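Beta-1,4-mannanase (Aplysia kurodai, PDB 3VUP) probably hydrolyses beta-1,4-mannosidic linkages in mannans, as a TIM-barrel mannanase of sea-hare digestive fluid. Local coordinates at residues Pro71-Gln76 and Cys109-Ala114; Asp158-Pro163 and Leu201-Trp206. All blocks are in the same frame, centred on the assembly; numbering follows the deposited sequence.

Contact 1 of 2, residues Pro71-Gln76 and Cys109-Ala114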
loop_
_atom_site.group_PDB
_atom_site.type_symbol
_atom_site.label_atom_id
_atom_site.label_comp_id
_atom_site.label_asym_id
_atom_site.label_seq_id
_atom_site.Cartn_x
_atom_site.Cartn_y
_atom_site.Cartn_z
ATOM N N PRO A 71 0.270 16.253 3.521
ATOM C CA PRO A 71 1.132 17.415 3.284
ATOM C C PRO A 71 0.444 18.680 3.804
ATOM O O PRO A 71 -0.673 18.603 4.318
ATOM C CB PRO A 71 1.230 17.449 1.760
ATOM C CG PRO A 71 -0.103 16.938 1.321
ATOM C CD PRO A 71 -0.424 15.830 2.292
ATOM N N ALA A 72 1.115 19.822 3.698
ATOM C CA ALA A 72 0.518 21.087 4.102
ATOM C C ALA A 72 -0.343 21.643 2.973
ATOM O O ALA A 72 0.104 21.712 1.823
ATOM C CB ALA A 72 1.603 22.075 4.476
ATOM N N PHE A 73 -1.568 22.044 3.308
ATOM C CA PHE A 73 -2.499 22.619 2.339
ATOM C C PHE A 73 -2.776 24.072 2.684
ATOM O O PHE A 73 -2.838 24.427 3.863
ATOM C CB PHE A 73 -3.848 21.895 2.387
ATOM C CG PHE A 73 -3.815 20.477 1.903
ATOM C CD1 PHE A 73 -4.210 20.161 0.613
ATOM C CD2 PHE A 73 -3.425 19.455 2.751
ATOM C CE1 PHE A 73 -4.203 18.851 0.169
ATOM C CE2 PHE A 73 -3.422 18.139 2.318
ATOM C CZ PHE A 73 -3.804 17.838 1.028
ATOM N N ASN A 74 -2.975 24.911 1.670
ATOM C CA ASN A 74 -3.520 26.234 1.931
ATOM C C ASN A 74 -5.042 26.169 2.017
ATOM O O ASN A 74 -5.638 25.109 1.806
ATOM C CB ASN A 74 -3.020 27.293 0.930
ATOM C CG ASN A 74 -3.519 27.077 -0.498
ATOM O OD1 ASN A 74 -4.536 26.430 -0.747
ATOM N ND2 ASN A 74 -2.801 27.664 -1.448
ATOM N N ASP A 75 -5.673 27.294 2.321
ATOM C CA ASP A 75 -7.116 27.306 2.527
ATOM C C ASP A 75 -7.912 26.995 1.263
ATOM O O ASP A 75 -9.103 26.699 1.335
ATOM C CB ASP A 75 -7.568 28.638 3.128
ATOM C CG ASP A 75 -7.078 28.825 4.549
ATOM O OD1 ASP A 75 -6.690 27.818 5.179
ATOM O OD2 ASP A 75 -7.087 29.974 5.037
ATOM N N GLN A 76 -7.256 27.058 0.111
ATOM C CA GLN A 76 -7.909 26.756 -1.156
ATOM C C GLN A 76 -7.749 25.288 -1.558
ATOM O O GLN A 76 -8.343 24.838 -2.536
ATOM C CB GLN A 76 -7.390 27.673 -2.268
ATOM C CG GLN A 76 -7.797 29.136 -2.118
ATOM C CD GLN A 76 -7.045 29.851 -1.008
ATOM O OE1 GLN A 76 -5.835 29.675 -0.847
ATOM N NE2 GLN A 76 -7.761 30.653 -0.230
ATOM N N CYS A 109 2.468 4.114 3.004
ATOM C CA CYS A 109 1.207 4.234 2.287
ATOM C C CYS A 109 0.744 5.683 2.382
ATOM O O CYS A 109 0.467 6.179 3.474
ATOM C CB CYS A 109 0.167 3.281 2.877
ATOM S SG CYS A 109 -1.460 3.423 2.115
ATOM N N LEU A 110 0.668 6.357 1.240
ATOM C CA LEU A 110 0.468 7.803 1.235
ATOM C C LEU A 110 -0.936 8.217 1.666
ATOM O O LEU A 110 -1.072 9.034 2.577
ATOM C CB LEU A 110 0.799 8.385 -0.136
ATOM C CG LEU A 110 2.243 8.196 -0.590
ATOM C CD1 LEU A 110 2.400 8.776 -1.986
ATOM C CD2 LEU A 110 3.215 8.830 0.400
ATOM N N TRP A 111 -1.959 7.648 1.023
ATOM C CA TRP A 111 -3.336 8.111 1.167
ATOM C C TRP A 111 -4.263 6.974 1.588
ATOM O O TRP A 111 -3.902 5.792 1.513
ATOM C CB TRP A 111 -3.836 8.686 -0.154
ATOM C CG TRP A 111 -3.004 9.807 -0.697
ATOM C CD1 TRP A 111 -2.154 9.749 -1.765
ATOM C CD2 TRP A 111 -2.949 11.158 -0.215
ATOM N NE1 TRP A 111 -1.570 10.969 -1.972
ATOM C CE2 TRP A 111 -2.042 11.852 -1.037
ATOM C CE3 TRP A 111 -3.561 11.843 0.843
ATOM C CZ2 TRP A 111 -1.749 13.204 -0.852
ATOM C CZ3 TRP A 111 -3.269 13.186 1.024
ATOM C CH2 TRP A 111 -2.368 13.848 0.184
ATOM N N ASN A 112 -5.475 7.333 2.007
ATOM C CA ASN A 112 -6.457 6.362 2.463
ATOM C C ASN A 112 -7.846 6.751 1.968
ATOM O O ASN A 112 -8.242 7.917 2.071
ATOM C CB ASN A 112 -6.468 6.331 3.994
ATOM C CG ASN A 112 -7.446 5.324 4.565
ATOM O OD1 ASN A 112 -7.702 4.280 3.962
ATOM N ND2 ASN A 112 -7.988 5.623 5.750
ATOM N N ALA A 113 -8.582 5.768 1.451
ATOM C CA ALA A 113 -9.979 5.959 1.070
ATOM C C ALA A 113 -10.929 4.970 1.762
ATOM O O ALA A 113 -12.088 4.842 1.361
ATOM C CB ALA A 113 -10.143 5.879 -0.446
ATOM N N ALA A 114 -10.459 4.288 2.809
ATOM C CA ALA A 114 -11.305 3.316 3.523
ATOM C C ALA A 114 -12.274 3.945 4.522
ATOM O O ALA A 114 -13.143 3.256 5.060
ATOM C CB ALA A 114 -10.451 2.275 4.221
#
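Pro71 and Trp111 approach from opposite directions, and they meet where the pyrrolidine ring touches the far corner of the indole. The closest pair is Pro71 CD and Trp111 CH2, 3.5 Å apart, with Pro71 CG at 4.0 Å from the same CH2. The proline ring approaches the indole at a slant. Phe73 adds a looser touch, its CZ 4.3 Å from Trp111 CH2, and that indole carbon lies at the edge of the phenyl ring, near its plane. In Trp111, CG stands anti to the carbonyl carbon (chi1 -57°), which carries the six-membered ring outward from barrel strand 105-112. The other segment belongs to the loop after strand 58-65: Pro71 follows a cis peptide, and strand 72-73 pairs with 79-81 in a small antiparallel hairpin. Tyr136 of helix 130-147 meets the indole edge-to-face. Proline, rigid and without an N-H, suits a buried spot against carbon, and the long, flat indole suits a residue that must reach Pro71 from the strand. Since the apolar end of Trp111 abuts Pro71 and Phe73 while its NE1 is hydrogen-bonded to Gln207, the contact rests on van der Waals and hydrophobic packing, with the polar N-H satisfied away from it.

Contact 2 of 2, residues Asp158-Pro163 and Leu201-Trp206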
loop_
_atom_site.group_PDB
_atom_site.type_symbol
_atom_site.label_atom_id
_atom_site.label_comp_id
_atom_site.label_asym_id
_atom_site.label_seq_id
_atom_site.Cartn_x
_atom_site.Cartn_y
_atom_site.Cartn_z
ATOM N N ASP A 158 3.321 2.787 -1.471
ATOM C CA ASP A 158 1.929 2.398 -1.675
ATOM C C ASP A 158 1.143 3.707 -1.799
ATOM O O ASP A 158 1.033 4.473 -0.839
ATOM C CB ASP A 158 1.461 1.556 -0.485
ATOM C CG ASP A 158 -0.014 1.166 -0.543
ATOM O OD1 ASP A 158 -0.784 1.765 -1.325
ATOM O OD2 ASP A 158 -0.402 0.271 0.254
ATOM N N LEU A 159 0.605 3.976 -2.984
ATOM C CA LEU A 159 -0.048 5.262 -3.214
ATOM C C LEU A 159 -1.312 5.463 -2.401
ATOM O O LEU A 159 -1.628 6.580 -2.011
ATOM C CB LEU A 159 -0.398 5.428 -4.685
ATOM C CG LEU A 159 0.772 5.376 -5.654
ATOM C CD1 LEU A 159 0.276 5.686 -7.048
ATOM C CD2 LEU A 159 1.878 6.338 -5.251
ATOM N N MET A 160 -2.071 4.398 -2.187
ATOM C CA MET A 160 -3.371 4.563 -1.570
ATOM C C MET A 160 -3.916 3.284 -0.999
ATOM O O MET A 160 -3.962 2.234 -1.661
ATOM C CB MET A 160 -4.379 5.120 -2.572
ATOM C CG MET A 160 -5.763 5.397 -1.975
ATOM S SD MET A 160 -6.876 6.261 -3.095
ATOM C CE MET A 160 -6.985 7.845 -2.281
ATOM N N ASN A 161 -4.371 3.390 0.239
ATOM C CA ASN A 161 -5.122 2.321 0.849
ATOM C C ASN A 161 -6.578 2.304 0.405
ATOM O O ASN A 161 -7.320 3.258 0.652
ATOM C CB ASN A 161 -5.097 2.452 2.360
ATOM C CG ASN A 161 -5.754 1.278 3.013
ATOM O OD1 ASN A 161 -5.239 0.167 2.935
ATOM N ND2 ASN A 161 -6.924 1.487 3.605
ATOM N N GLU A 162 -6.964 1.212 -0.248
ATOM C CA GLU A 162 -8.362 0.896 -0.554
ATOM C C GLU A 162 -9.149 2.028 -1.231
ATOM O O GLU A 162 -10.132 2.525 -0.676
ATOM C CB GLU A 162 -9.071 0.406 0.712
ATOM C CG GLU A 162 -8.335 -0.800 1.302
ATOM C CD GLU A 162 -9.065 -1.518 2.426
ATOM O OE1 GLU A 162 -10.057 -0.978 2.968
ATOM O OE2 GLU A 162 -8.620 -2.644 2.777
ATOM N N PRO A 163 -8.744 2.411 -2.457
ATOM C CA PRO A 163 -9.518 3.408 -3.215
ATOM C C PRO A 163 -11.002 3.033 -3.276
ATOM O O PRO A 163 -11.869 3.908 -3.328
ATOM C CB PRO A 163 -8.906 3.334 -4.618
ATOM C CG PRO A 163 -7.540 2.749 -4.421
ATOM C CD PRO A 163 -7.640 1.837 -3.247
ATOM N N LEU A 201 -7.754 6.949 -11.391
ATOM C CA LEU A 201 -6.645 6.412 -12.169
ATOM C C LEU A 201 -5.654 7.505 -12.568
ATOM O O LEU A 201 -4.449 7.251 -12.615
ATOM C CB LEU A 201 -7.135 5.600 -13.365
ATOM C CG LEU A 201 -7.889 4.319 -13.015
ATOM C CD1 LEU A 201 -8.473 3.711 -14.280
ATOM C CD2 LEU A 201 -6.981 3.331 -12.284
ATOM N N ARG A 202 -6.140 8.708 -12.861
ATOM C CA ARG A 202 -5.235 9.819 -13.107
ATOM C C ARG A 202 -4.419 10.105 -11.849
ATOM O O ARG A 202 -3.204 10.285 -11.909
ATOM C CB ARG A 202 -5.997 11.071 -13.533
ATOM C CG ARG A 202 -5.098 12.290 -13.641
ATOM C CD ARG A 202 -5.865 13.555 -14.003
ATOM N NE ARG A 202 -6.795 13.968 -12.954
ATOM C CZ ARG A 202 -8.116 13.887 -13.059
ATOM N NH1 ARG A 202 -8.672 13.405 -14.163
ATOM N NH2 ARG A 202 -8.881 14.287 -12.054
ATOM N N PHE A 203 -5.100 10.155 -10.711
ATOM C CA PHE A 203 -4.482 10.395 -9.408
ATOM C C PHE A 203 -3.345 9.408 -9.164
ATOM O O PHE A 203 -2.249 9.798 -8.755
ATOM C CB PHE A 203 -5.600 10.281 -8.360
ATOM C CG PHE A 203 -5.170 10.395 -6.915
ATOM C CD1 PHE A 203 -4.953 11.632 -6.321
ATOM C CD2 PHE A 203 -5.115 9.264 -6.120
ATOM C CE1 PHE A 203 -4.625 11.725 -4.971
ATOM C CE2 PHE A 203 -4.785 9.349 -4.780
ATOM C CZ PHE A 203 -4.543 10.576 -4.202
ATOM N N LEU A 204 -3.607 8.137 -9.442
ATOM C CA LEU A 204 -2.601 7.101 -9.266
ATOM C C LEU A 204 -1.484 7.180 -10.314
ATOM O O LEU A 204 -0.301 7.126 -9.977
ATOM C CB LEU A 204 -3.267 5.723 -9.260
ATOM C CG LEU A 204 -4.280 5.474 -8.131
ATOM C CD1 LEU A 204 -5.063 4.192 -8.380
ATOM C CD2 LEU A 204 -3.596 5.421 -6.774
ATOM N N ASN A 205 -1.859 7.324 -11.580
ATOM C CA ASN A 205 -0.880 7.401 -12.666
ATOM C C ASN A 205 0.095 8.550 -12.457
ATOM O O ASN A 205 1.307 8.378 -12.602
ATOM C CB ASN A 205 -1.615 7.549 -14.004
ATOM C CG ASN A 205 -0.683 7.768 -15.190
ATOM O OD1 ASN A 205 -0.653 8.847 -15.782
ATOM N ND2 ASN A 205 0.068 6.738 -15.557
ATOM N N TRP A 206 -0.419 9.731 -12.124
ATOM C CA TRP A 206 0.466 10.887 -12.002
ATOM C C TRP A 206 1.435 10.728 -10.837
ATOM O O TRP A 206 2.605 11.093 -10.940
ATOM C CB TRP A 206 -0.328 12.184 -11.869
ATOM C CG TRP A 206 -0.981 12.643 -13.148
ATOM C CD1 TRP A 206 -1.165 11.921 -14.303
ATOM C CD2 TRP A 206 -1.524 13.944 -13.401
ATOM N NE1 TRP A 206 -1.795 12.698 -15.247
ATOM C CE2 TRP A 206 -2.030 13.941 -14.719
ATOM C CE3 TRP A 206 -1.642 15.108 -12.635
ATOM C CZ2 TRP A 206 -2.642 15.060 -15.287
ATOM C CZ3 TRP A 206 -2.250 16.212 -13.199
ATOM C CH2 TRP A 206 -2.738 16.182 -14.514
#
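Leu159 and Leu204 share one first torsion, with CG anti to the carbonyl carbon (chi1 -60° in Leu159), whereas Met160 sends its CG anti to the backbone N (chi1 -177°) and then bends at chi3 so that CE turns to Phe203. These settings build the interface between a strand and the helix that follows it in a (beta/alpha)8, or TIM, barrel. The axes of 158-161 and 201-206 run roughly antiparallel, at 154°, and come within 9.3 Å. Leu159 sits in a helical backbone conformation, unusual within a strand, and both it and the next residue, Met160, have their CB directed at the helix.

The two leucines cross obliquely. Leu204 CD2 nestles 3.8 Å from Leu159 CB, and the same Leu204 methyl brushes Met160 CB more loosely at 4.3 Å, so one branch of Leu204 serves both strand residues. Branched leucines suit this layer, because their methyls pack between strand and helix without any side-chain polar group to satisfy. Leu159 also packs on Gln207, Ala208 and Ile211, further along the helix.

Met160 and Phe203 make a Met-aromatic contact: the two side chains run at about a right angle, and the methyl comes to the ring at a slant. Met160 CE comes within 3.7 Å of Phe203 CE2, and Met160 SD lies 5.3 Å from the centroid of the Phe203 ring. An unbranched, flexible thioether can fold round to such a ring, and its polarisable sulfur suits aromatic company. Beyond the strand, Glu162 hydrogen-bonds to His262 and to a Tris molecule, probably from the crystallisation liquor, at the C-terminal mouth of the barrel. On the helix side, the tightest approach involves the backbone: Leu159 CD1 lies 3.3 Å from the carbonyl oxygen Leu204 O.

Contacts 1 and 2, with centres about 12 Å apart, are fastened together through neighbouring parallel barrel strands, 105-112 and 157-161. Probable backbone hydrogen bonds join Leu110 N to Asp158 O and Trp111 O to Asn161 N, both at 2.8 Å. Trp111 also links the two packing layers: its side chain touches Met160, and its indole meets the Phe203 ring with the planes at about 50°. Toward the C-terminal mouth of the barrel, where TIM-barrel enzymes carry their active sites, Asn112 OD1 accepts from Asn161 ND2. Asn161 and Glu162 hydrogen-bond to a Tris molecule there, probably picked up during crystallisation; it may lie where substrate binds, though the coordinates do not prove it.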